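Phosphoglycerol transferase GacH (Streptococcus pyogenes MGAS5005, PDB 6DGM) probably transfers sn-glycerol-1-phosphate onto the rhamnose polysaccharide of the streptococcal cell wall, through a manganese-binding domain at its C-terminal end. Local coordinates at residues A[141-144]-A[148-151]; A[43-48]-A[87-92]; A[150-153]-A[159-162]. All coordinates share one frame; numbering follows the deposited sequence.

In the fold
Following the chain from the N terminus, contact 2 comes first: it closes a long loop of 38 residues between central strand 40-46 and the start of helix 89-98, bringing both to the manganese ion. The chain then reaches strand 135-139, and contact 1 closes a short loop before helix 148-154, with three residues between its segments. Contact 3 spans five residues from the same helix to edge strand 159-162. Contact 2 closes before the others open; contacts 1 and 3 overlap at Thr150 and Val151, and Phe160 also touches Ala143 and Arg148. Contacts 1 and 2 meet at the bound sn-glycerol-1-phosphate, where Arg148 packs on Thr89; contacts 2 and 3 reach the same sheet without touching.

Contact 1 (A[141-144]-A[148-151]); sequences ASAN and RKTV. With 1GP (sn-glycerol-1-phosphate), chain D.
Ala143 and Lys149 meet through their backbones: Lys149 N gives a weak, bent hydrogen bond to Ala143 O (2.8 Å, 123° at the hydrogen) where the loop lies against the first turn of the helix. Their CB atoms lie 4.0 Å apart. Asn144 and Lys149 run side by side in the same direction, and Asn144 OD1 rests alongside Lys149 CB and CD, 3.5 Å from CB. With CG of Lys149 anti to its backbone N (chi1 -173°), the aliphatic chain passes the amide and its NZ goes on to the carbonyl of Gly165. The loop is shaped from within by an ST turn, in which Asn144 N donates to Ser142 OG.

This is the corner between strand 135-139 and helix 148-154 in the alkaline phosphatase-like fold, and it lines the pocket for sn-glycerol-1-phosphate. The extended chain of Arg148 carries its guanidinium to the glycerol end of the ligand. NH2 donates to O3 at 2.9 Å; NH1 adds weak bonds to O3 and O2. A salt bridge from NE to Glu93 helps fix the rotation of the group.

Two waters complete the contact. One lies at the edge of the guanidinium, accepting from Arg148 NH1 (2.9 Å) and donating to Ser142 O (2.7 Å). The other donates to Asn144 OD1 and accepts from Thr150 N.

Contact 2 (A[43-48]-A[87-92]); sequences YLLSES and GGTANM. With MN (manganese (II) ion), chain C; 1GP (sn-glycerol-1-phosphate), chain D.
Glu47 and Thr89 reach across at about a right angle to each other and meet on one manganese ion. The carboxylate of Glu47 grips the metal with both oxygens, OE1 at 2.2 Å and OE2 at 2.3 Å, while Thr89 OG1 binds it at 2.0 Å. The nearness of Glu47 OE2 and Thr89 OG1, 3.1 Å, reflects this shared ligation and is not a hydrogen bond. The Glu47 chain leaves the backbone with CG anti to N and then bends at chi2 (55°), which turns the carboxylate toward the ion. Ser48 OG donates to the anti lone pair of Glu47 OE1 at 2.7 Å, so that oxygen has both a metal and a hydroxyl partner and the carboxylate is held against rotation.

The two branches of Thr89 divide the work. OG1 faces the metal, whereas CG2, anti to the backbone N, is turned to Leu45 and touches its CD1 at 3.5 Å; the leucine comes in obliquely, with CD2 somewhat farther off.

The start of the helix also receives the phosphate. Gly88, its N-cap residue, donates through N to O3P of sn-glycerol-1-phosphate at 2.9 Å, and Thr89 N adds a second, longer bond to the same oxygen. The positive end of the helix would probably favour this charge. O2P of the ligand binds the manganese as well, and Asp270 and His271 complete the site, an arrangement consistent with the alkaline phosphatase superfamily. Strand 40-46 lies in the middle of the mixed sheet between strands 200-204 and 263-269, with helix 89-98 packed over the Tyr43 and Leu45 side: Tyr43 touches Thr96 and Leu45 touches Glu93.

Contact 3 (A[150-153]-A[159-162]); sequences TVYS and KFLA
Tyr152 points the edge of its ring at one face of Phe160 in a T-shaped (edge-to-face) pair. The centroids are 5.4 Å apart and the planes stand at 65°. The touching atom is Tyr152 CD2, which approaches Phe160 CE2 at 4.1 Å and hovers above the phenyl plane toward its rim, not over its middle. The two side chains cross at about a right angle. CB of Phe160 already points toward the helix, and CG anti to the backbone N (chi1 -176°) carries the ring on to Tyr152, whose own CB is directed at the strand.

Helix 148-154 and strand 159-162 belong to a beta-alpha-beta crossover that starts at strand 135-139, and the aromatic pair joins its helix to the strand at the edge of the mixed sheet. The two strands are parallel neighbours, joined by backbone bonds of Lys159 and Leu161 to Ala137 and of Leu161 to His139.

Further out, both rings are set by their surroundings. The hydroxyl of the buried Tyr152 is hydrogen-bonded to Ser202 and to Glu93, which also serves the ligand pocket, while Phe157 makes a second edge-to-face pair with the tyrosine ring. The phenyl ring of Phe160 also packs against Ala137 and His139 of the neighbouring strand and against Ala143 of the loop.

Contact 1 (A[141-144]-A[148-151])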
loop_
_atom_site.group_PDB
_atom_site.type_symbol
_atom_site.label_atom_id
_atom_site.label_comp_id
_atom_site.label_asym_id
_atom_site.label_seq_id
_atom_site.Cartn_x
_atom_site.Cartn_y
_atom_site.Cartn_z
ATOM N N ALA A 141 0.451 -2.448 17.562
ATOM C CA ALA A 141 0.963 -1.401 18.442
ATOM C C ALA A 141 -0.266 -0.664 18.965
ATOM O O ALA A 141 -1.368 -1.224 18.983
ATOM C CB ALA A 141 1.976 -0.509 17.710
ATOM N N SER A 142 -0.088 0.588 19.375
ATOM C CA SER A 142 -1.237 1.381 19.790
ATOM C C SER A 142 -2.093 1.778 18.590
ATOM O O SER A 142 -1.588 2.284 17.583
ATOM C CB SER A 142 -0.794 2.651 20.511
ATOM O OG SER A 142 -1.921 3.489 20.715
ATOM N N ALA A 143 -3.399 1.583 18.725
ATOM C CA ALA A 143 -4.335 2.065 17.713
ATOM C C ALA A 143 -4.262 3.580 17.517
ATOM O O ALA A 143 -4.659 4.077 16.460
ATOM C CB ALA A 143 -5.770 1.693 18.102
ATOM N N ASN A 144 -3.754 4.331 18.495
ATOM C CA ASN A 144 -3.700 5.782 18.364
ATOM C C ASN A 144 -2.421 6.289 17.726
ATOM O O ASN A 144 -2.337 7.487 17.421
ATOM C CB ASN A 144 -3.940 6.417 19.717
ATOM C CG ASN A 144 -5.372 6.271 20.161
ATOM O OD1 ASN A 144 -6.298 6.708 19.453
ATOM N ND2 ASN A 144 -5.582 5.622 21.303
ATOM N N ARG A 148 -4.449 6.521 13.779
ATOM C CA ARG A 148 -5.142 5.477 13.030
ATOM C C ARG A 148 -6.543 5.184 13.570
ATOM O O ARG A 148 -7.466 4.906 12.796
ATOM C CB ARG A 148 -4.319 4.198 12.976
ATOM C CG ARG A 148 -3.091 4.294 12.090
ATOM C CD ARG A 148 -2.563 2.925 11.797
ATOM N NE ARG A 148 -1.352 2.951 10.984
ATOM C CZ ARG A 148 -0.107 2.945 11.454
ATOM N NH1 ARG A 148 0.155 2.934 12.766
ATOM N NH2 ARG A 148 0.890 2.980 10.592
ATOM N N LYS A 149 -6.726 5.223 14.894
ATOM C CA LYS A 149 -8.024 4.864 15.447
ATOM C C LYS A 149 -9.097 5.823 14.947
ATOM O O LYS A 149 -10.205 5.406 14.590
ATOM C CB LYS A 149 -7.965 4.883 16.970
ATOM C CG LYS A 149 -9.212 4.370 17.662
ATOM C CD LYS A 149 -9.122 4.602 19.158
ATOM C CE LYS A 149 -10.378 4.177 19.893
ATOM N NZ LYS A 149 -10.489 2.711 19.958
ATOM N N THR A 150 -8.777 7.115 14.924
ATOM C CA THR A 150 -9.703 8.113 14.409
ATOM C C THR A 150 -9.987 7.888 12.936
ATOM O O THR A 150 -11.139 7.976 12.495
ATOM C CB THR A 150 -9.081 9.490 14.619
ATOM O OG1 THR A 150 -8.931 9.708 16.020
ATOM C CG2 THR A 150 -9.957 10.558 14.018
ATOM N N VAL A 151 -8.949 7.577 12.161
ATOM C CA VAL A 151 -9.121 7.367 10.729
ATOM C C VAL A 151 -10.038 6.172 10.476
ATOM O O VAL A 151 -11.025 6.270 9.742
ATOM C CB VAL A 151 -7.758 7.159 10.054
ATOM C CG1 VAL A 151 -7.920 6.721 8.614
ATOM C CG2 VAL A 151 -6.936 8.423 10.134
HETATM C C3 1GP D . 3.940 2.194 14.423
HETATM O O3 1GP D . 3.273 2.131 12.078
HETATM C C2 1GP D . 4.056 2.840 13.059
HETATM O O2 1GP D . 2.644 2.345 14.997
HETATM C C1 1GP D . 5.509 2.905 12.613
HETATM O O1P 1GP D . 5.649 3.779 11.488
HETATM O O2P 1GP D . 7.877 3.078 10.217
HETATM O O3P 1GP D . 6.894 5.518 10.253
HETATM O O4P 1GP D . 7.931 4.496 12.339
HETATM P P 1GP D . 7.144 4.203 11.025
HETATM O O HOH W 1 -1.772 2.967 14.982
HETATM O O HOH W 2 -6.478 8.107 16.895
#

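Contact 2 (A[43-48]-A[87-92])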
loop_
_atom_site.group_PDB
_atom_site.type_symbol
_atom_site.label_atom_id
_atom_site.label_comp_id
_atom_site.label_asym_id
_atom_site.label_seq_id
_atom_site.Cartn_x
_atom_site.Cartn_y
_atom_site.Cartn_z
ATOM N N TYR A 43 -5.064 -5.500 2.217
ATOM C CA TYR A 43 -3.943 -4.592 1.994
ATOM C C TYR A 43 -2.951 -4.850 3.115
ATOM O O TYR A 43 -3.275 -4.644 4.286
ATOM C CB TYR A 43 -4.380 -3.127 1.989
ATOM C CG TYR A 43 -4.955 -2.615 0.686
ATOM C CD1 TYR A 43 -5.418 -3.485 -0.291
ATOM C CD2 TYR A 43 -5.051 -1.254 0.442
ATOM C CE1 TYR A 43 -5.955 -3.005 -1.480
ATOM C CE2 TYR A 43 -5.579 -0.768 -0.739
ATOM C CZ TYR A 43 -6.028 -1.636 -1.693
ATOM O OH TYR A 43 -6.550 -1.153 -2.880
ATOM N N LEU A 44 -1.772 -5.343 2.764
ATOM C CA LEU A 44 -0.798 -5.856 3.731
ATOM C C LEU A 44 0.446 -4.986 3.612
ATOM O O LEU A 44 1.274 -5.186 2.719
ATOM C CB LEU A 44 -0.492 -7.307 3.415
ATOM C CG LEU A 44 0.093 -8.197 4.517
ATOM C CD1 LEU A 44 1.346 -7.574 5.097
ATOM C CD2 LEU A 44 -0.909 -8.457 5.606
ATOM N N LEU A 45 0.548 -3.988 4.485
ATOM C CA LEU A 45 1.734 -3.147 4.597
ATOM C C LEU A 45 2.731 -3.920 5.444
ATOM O O LEU A 45 2.506 -4.132 6.637
ATOM C CB LEU A 45 1.355 -1.811 5.222
ATOM C CG LEU A 45 2.438 -0.723 5.280
ATOM C CD1 LEU A 45 1.852 0.635 5.670
ATOM C CD2 LEU A 45 3.590 -1.108 6.238
ATOM N N SER A 46 3.815 -4.359 4.820
ATOM C CA SER A 46 4.849 -5.168 5.462
ATOM C C SER A 46 5.965 -4.206 5.874
ATOM O O SER A 46 6.773 -3.773 5.044
ATOM C CB SER A 46 5.335 -6.241 4.496
ATOM O OG SER A 46 6.280 -7.102 5.119
ATOM N N GLU A 47 5.972 -3.843 7.151
ATOM C CA GLU A 47 6.833 -2.793 7.669
ATOM C C GLU A 47 8.280 -2.999 7.269
ATOM O O GLU A 47 8.875 -4.039 7.543
ATOM C CB GLU A 47 6.697 -2.796 9.191
ATOM C CG GLU A 47 7.627 -1.823 9.937
ATOM C CD GLU A 47 7.480 -0.399 9.449
ATOM O OE1 GLU A 47 8.472 0.136 8.922
ATOM O OE2 GLU A 47 6.388 0.177 9.590
ATOM N N SER A 48 8.838 -1.988 6.631
ATOM C CA SER A 48 10.251 -1.909 6.292
ATOM C C SER A 48 10.729 -3.013 5.360
ATOM O O SER A 48 11.936 -3.239 5.261
ATOM C CB SER A 48 11.116 -1.876 7.562
ATOM O OG SER A 48 10.928 -0.672 8.273
ATOM N N GLY A 87 10.950 5.378 7.631
ATOM C CA GLY A 87 9.750 5.808 8.318
ATOM C C GLY A 87 8.785 6.356 7.290
ATOM O O GLY A 87 9.092 6.416 6.104
ATOM N N GLY A 88 7.606 6.740 7.765
ATOM C CA GLY A 88 6.564 7.259 6.902
ATOM C C GLY A 88 5.415 6.310 6.639
ATOM O O GLY A 88 4.586 6.596 5.772
ATOM N N THR A 89 5.339 5.202 7.376
ATOM C CA THR A 89 4.335 4.167 7.197
ATOM C C THR A 89 2.947 4.700 6.896
ATOM O O THR A 89 2.331 4.341 5.878
ATOM C CB THR A 89 4.323 3.377 8.519
ATOM O OG1 THR A 89 5.676 3.140 8.913
ATOM C CG2 THR A 89 3.557 2.080 8.385
ATOM N N ALA A 90 2.428 5.538 7.789
ATOM C CA ALA A 90 1.044 5.977 7.670
ATOM C C ALA A 90 0.791 6.805 6.418
ATOM O O ALA A 90 -0.357 6.854 5.940
ATOM C CB ALA A 90 0.665 6.756 8.933
ATOM N N ASN A 91 1.833 7.436 5.855
ATOM C CA ASN A 91 1.642 8.200 4.625
ATOM C C ASN A 91 1.474 7.271 3.436
ATOM O O ASN A 91 0.646 7.533 2.558
ATOM C CB ASN A 91 2.797 9.167 4.416
ATOM C CG ASN A 91 2.792 10.277 5.427
ATOM O OD1 ASN A 91 1.732 10.669 5.911
ATOM N ND2 ASN A 91 3.968 10.774 5.777
ATOM N N MET A 92 2.237 6.180 3.380
ATOM C CA MET A 92 1.998 5.188 2.332
ATOM C C MET A 92 0.632 4.541 2.520
ATOM O O MET A 92 -0.124 4.350 1.555
ATOM C CB MET A 92 3.119 4.150 2.323
ATOM C CG MET A 92 4.261 4.491 1.341
ATOM S SD MET A 92 5.036 6.098 1.556
ATOM C CE MET A 92 5.945 5.839 3.077
HETATM MN MN MN C . 7.244 1.925 8.383
HETATM C C3 1GP D . 3.940 2.194 14.423
HETATM O O3 1GP D . 3.273 2.131 12.078
HETATM C C2 1GP D . 4.056 2.840 13.059
HETATM O O2 1GP D . 2.644 2.345 14.997
HETATM C C1 1GP D . 5.509 2.905 12.613
HETATM O O1P 1GP D . 5.649 3.779 11.488
HETATM O O2P 1GP D . 7.877 3.078 10.217
HETATM O O3P 1GP D . 6.894 5.518 10.253
HETATM O O4P 1GP D . 7.931 4.496 12.339
HETATM P P 1GP D . 7.144 4.203 11.025
#

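Contact 3 (A[150-153]-A[159-162])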
loop_
_atom_site.group_PDB
_atom_site.type_symbol
_atom_site.label_atom_id
_atom_site.label_comp_id
_atom_site.label_asym_id
_atom_site.label_seq_id
_atom_site.Cartn_x
_atom_site.Cartn_y
_atom_site.Cartn_z
ATOM N N THR A 150 -8.777 7.115 14.924
ATOM C CA THR A 150 -9.703 8.113 14.409
ATOM C C THR A 150 -9.987 7.888 12.936
ATOM O O THR A 150 -11.139 7.976 12.495
ATOM C CB THR A 150 -9.081 9.490 14.619
ATOM O OG1 THR A 150 -8.931 9.708 16.020
ATOM C CG2 THR A 150 -9.957 10.558 14.018
ATOM N N VAL A 151 -8.949 7.577 12.161
ATOM C CA VAL A 151 -9.121 7.367 10.729
ATOM C C VAL A 151 -10.038 6.172 10.476
ATOM O O VAL A 151 -11.025 6.270 9.742
ATOM C CB VAL A 151 -7.758 7.159 10.054
ATOM C CG1 VAL A 151 -7.920 6.721 8.614
ATOM C CG2 VAL A 151 -6.936 8.423 10.134
ATOM N N TYR A 152 -9.710 5.017 11.067
ATOM C CA TYR A 152 -10.503 3.825 10.794
ATOM C C TYR A 152 -11.909 3.932 11.361
ATOM O O TYR A 152 -12.838 3.387 10.769
ATOM C CB TYR A 152 -9.767 2.546 11.234
ATOM C CG TYR A 152 -8.617 2.250 10.299
ATOM C CD1 TYR A 152 -8.855 1.838 8.990
ATOM C CD2 TYR A 152 -7.296 2.419 10.706
ATOM C CE1 TYR A 152 -7.811 1.584 8.123
ATOM C CE2 TYR A 152 -6.248 2.182 9.837
ATOM C CZ TYR A 152 -6.521 1.769 8.535
ATOM O OH TYR A 152 -5.518 1.524 7.633
ATOM N N SER A 153 -12.087 4.627 12.484
ATOM C CA SER A 153 -13.423 4.900 12.999
ATOM C C SER A 153 -14.231 5.743 12.017
ATOM O O SER A 153 -15.397 5.448 11.736
ATOM C CB SER A 153 -13.323 5.581 14.362
ATOM O OG SER A 153 -14.619 5.936 14.826
ATOM N N LYS A 159 -13.799 -3.335 13.182
ATOM C CA LYS A 159 -12.779 -3.850 14.072
ATOM C C LYS A 159 -11.452 -3.182 13.753
ATOM O O LYS A 159 -11.142 -2.885 12.596
ATOM C CB LYS A 159 -12.582 -5.361 13.913
ATOM C CG LYS A 159 -13.727 -6.182 14.466
ATOM C CD LYS A 159 -13.370 -7.665 14.505
ATOM C CE LYS A 159 -14.511 -8.493 15.096
ATOM N NZ LYS A 159 -14.128 -9.924 15.144
ATOM N N PHE A 160 -10.667 -2.959 14.794
ATOM C CA PHE A 160 -9.283 -2.486 14.658
ATOM C C PHE A 160 -8.493 -3.242 15.725
ATOM O O PHE A 160 -8.443 -2.829 16.890
ATOM C CB PHE A 160 -9.195 -0.970 14.816
ATOM C CG PHE A 160 -7.821 -0.394 14.604
ATOM C CD1 PHE A 160 -6.730 -1.175 14.273
ATOM C CD2 PHE A 160 -7.635 0.968 14.737
ATOM C CE1 PHE A 160 -5.465 -0.611 14.099
ATOM C CE2 PHE A 160 -6.366 1.539 14.583
ATOM C CZ PHE A 160 -5.288 0.746 14.247
ATOM N N LEU A 161 -7.908 -4.370 15.327
ATOM C CA LEU A 161 -7.067 -5.133 16.234
ATOM C C LEU A 161 -5.795 -4.348 16.484
ATOM O O LEU A 161 -5.129 -3.918 15.537
ATOM C CB LEU A 161 -6.700 -6.495 15.656
ATOM C CG LEU A 161 -7.774 -7.586 15.731
ATOM C CD1 LEU A 161 -8.944 -7.285 14.799
ATOM C CD2 LEU A 161 -7.138 -8.937 15.403
ATOM N N ALA A 162 -5.460 -4.174 17.758
ATOM C CA ALA A 162 -4.273 -3.435 18.147
ATOM C C ALA A 162 -3.763 -3.993 19.465
ATOM O O ALA A 162 -4.504 -4.622 20.225
ATOM C CB ALA A 162 -4.568 -1.936 18.293
#